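Local coordinates for N5-carboxyaminoimidazole ribonucleotide synthetase (Bacillus anthracis, PDB 3QFF), which probably catalyses the ATP-dependent carboxylation of aminoimidazole ribonucleotide at N5 with bicarbonate, a step of purine biosynthesis, at residues S238-A241 and I242-K246. Residues are numbered along the deposited sequence; the frame is centred on the assembly and turned at random.
Sequences SQKA and IAYAK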
ATOM      1  N   SER A 238      25.362  13.191  -0.361  1.00 33.78           N
ATOM      2  CA  SER A 238      24.273  12.367  -0.880  1.00 33.60           C
ATOM      3  C   SER A 238      24.730  11.503  -2.035  1.00 32.43           C
ATOM      4  O   SER A 238      24.514  10.293  -2.033  1.00 32.17           O
ATOM      5  CB  SER A 238      23.109  13.240  -1.351  1.00 33.61           C
ATOM      6  OG  SER A 238      22.466  13.825  -0.242  1.00 37.61           O
ATOM      7  N   GLN A 239      25.359  12.138  -3.019  1.00 31.78           N
ATOM      8  CA  GLN A 239      25.856  11.437  -4.200  1.00 31.70           C
ATOM      9  C   GLN A 239      26.882  10.366  -3.833  1.00 30.18           C
ATOM     10  O   GLN A 239      26.904   9.310  -4.436  1.00 29.68           O
ATOM     11  CB  GLN A 239      26.457  12.420  -5.202  1.00 32.18           C
ATOM     12  CG  GLN A 239      25.424  13.249  -5.949  1.00 35.35           C
ATOM     13  CD  GLN A 239      26.054  14.326  -6.836  1.00 39.64           C
ATOM     14  OE1 GLN A 239      27.282  14.464  -6.910  1.00 41.60           O
ATOM     15  NE2 GLN A 239      25.208  15.099  -7.505  1.00 41.24           N
ATOM     16  N   LYS A 240      27.716  10.664  -2.843  1.00 29.47           N
ATOM     17  CA  LYS A 240      28.705   9.735  -2.306  1.00 28.28           C
ATOM     18  C   LYS A 240      28.065   8.516  -1.617  1.00 27.63           C
ATOM     19  O   LYS A 240      28.450   7.373  -1.884  1.00 26.86           O
ATOM     20  CB  LYS A 240      29.591  10.481  -1.316  1.00 28.51           C
ATOM     21  CG  LYS A 240      30.901   9.823  -0.982  1.00 29.38           C
ATOM     22  CD  LYS A 240      31.642  10.687   0.043  1.00 32.09           C
ATOM     23  CE  LYS A 240      33.132  10.731  -0.240  1.00 32.91           C
ATOM     24  NZ  LYS A 240      33.839  11.472   0.830  1.00 33.72           N
ATOM     25  N   ALA A 241      27.097   8.764  -0.729  1.00 26.51           N
ATOM     26  CA  ALA A 241      26.403   7.682  -0.050  1.00 25.97           C
ATOM     27  C   ALA A 241      25.734   6.758  -1.067  1.00 25.91           C
ATOM     28  O   ALA A 241      25.820   5.533  -0.940  1.00 25.57           O
ATOM     29  CB  ALA A 241      25.372   8.236   0.961  1.00 25.87           C
ATOM     30  N   ILE A 242      25.096   7.351  -2.078  1.00 25.86           N
ATOM     31  CA  ILE A 242      24.423   6.580  -3.129  1.00 26.33           C
ATOM     32  C   ILE A 242      25.414   5.778  -3.969  1.00 26.38           C
ATOM     33  O   ILE A 242      25.181   4.596  -4.252  1.00 26.12           O
ATOM     34  CB  ILE A 242      23.529   7.473  -4.018  1.00 26.67           C
ATOM     35  CG1 ILE A 242      22.284   7.889  -3.236  1.00 26.60           C
ATOM     36  CG2 ILE A 242      23.082   6.733  -5.270  1.00 26.33           C
ATOM     37  CD1 ILE A 242      21.723   9.186  -3.687  1.00 29.33           C
ATOM     38  N   ALA A 243      26.522   6.415  -4.351  1.00 25.99           N
ATOM     39  CA  ALA A 243      27.571   5.718  -5.100  1.00 26.22           C
ATOM     40  C   ALA A 243      28.120   4.525  -4.307  1.00 25.64           C
ATOM     41  O   ALA A 243      28.299   3.440  -4.854  1.00 25.40           O
ATOM     42  CB  ALA A 243      28.708   6.686  -5.482  1.00 25.60           C
ATOM     43  N   TYR A 244      28.361   4.731  -3.013  1.00 25.75           N
ATOM     44  CA  TYR A 244      28.910   3.673  -2.144  1.00 25.57           C
ATOM     45  C   TYR A 244      27.974   2.470  -2.097  1.00 25.85           C
ATOM     46  O   TYR A 244      28.416   1.310  -2.216  1.00 25.86           O
ATOM     47  CB  TYR A 244      29.144   4.215  -0.727  1.00 25.57           C
ATOM     48  CG  TYR A 244      30.388   5.073  -0.548  1.00 24.25           C
ATOM     49  CD1 TYR A 244      30.867   5.364   0.738  1.00 24.80           C
ATOM     50  CD2 TYR A 244      31.092   5.579  -1.642  1.00 25.37           C
ATOM     51  CE1 TYR A 244      32.004   6.143   0.923  1.00 23.47           C
ATOM     52  CE2 TYR A 244      32.250   6.357  -1.463  1.00 25.90           C
ATOM     53  CZ  TYR A 244      32.693   6.629  -0.171  1.00 24.63           C
ATOM     54  OH  TYR A 244      33.828   7.400   0.020  1.00 25.41           O
ATOM     55  N   ALA A 245      26.678   2.753  -1.944  1.00 26.16           N
ATOM     56  CA  ALA A 245      25.650   1.710  -1.909  1.00 26.54           C
ATOM     57  C   ALA A 245      25.600   0.898  -3.203  1.00 26.78           C
ATOM     58  O   ALA A 245      25.522  -0.329  -3.164  1.00 26.16           O
ATOM     59  CB  ALA A 245      24.271   2.318  -1.596  1.00 26.55           C
ATOM     60  N   LYS A 246      25.651   1.584  -4.343  1.00 27.54           N
ATOM     61  CA  LYS A 246      25.666   0.918  -5.652  1.00 28.24           C
ATOM     62  C   LYS A 246      26.875   0.007  -5.832  1.00 28.15           C
ATOM     63  O   LYS A 246      26.736  -1.115  -6.327  1.00 28.33           O
ATOM     64  CB  LYS A 246      25.563   1.933  -6.799  1.00 28.73           C
ATOM     65  CG  LYS A 246      24.284   2.771  -6.730  1.00 30.75           C
ATOM     66  CD  LYS A 246      23.772   3.244  -8.094  1.00 34.56           C
ATOM     67  CE  LYS A 246      24.277   4.611  -8.478  1.00 35.61           C
ATOM     68  NZ  LYS A 246      23.340   5.265  -9.465  1.00 37.28           N
TER
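The amide of Tyr244 donates to the carbonyl of Lys240 one turn earlier, N to O 2.9 Å with an N-H...O angle of 160°, and the same pair of residues also meets through its side chains. Lys240 has CG anti to its backbone N (chi1 -162°), which lays the aliphatic chain alongside the tyrosine, the two side chains running abreast. Its CG sits over one face of the ring, 4.1 Å from the centroid and 27° off the normal, a CH-pi contact. A kink about the CG-CD bond of the lysine brings CE within 3.4 Å of the Tyr244 OH. At the end of the chain, Lys240 NZ makes a hydrogen bond to Gly268 O. Equivalent backbone bonds run from Ala243 N to Gln239 O (2.9 Å), from Ile242 N to Ser238 O (3.0 Å) and from Ala245 N to Ala241 O (3.1 Å). Ala241 and Ile242 meet Val214 of strand 209-220, Ala241 and Ala245 meet Val199 of strand 195-203, and Lys240 and Tyr244 meet Ile270 of strand 270-276 in the same sheet. This i to i+4 bonding is that of a regular alpha-helix, here helix 235-251 packed against the large antiparallel sheet within the ATP-grasp domain.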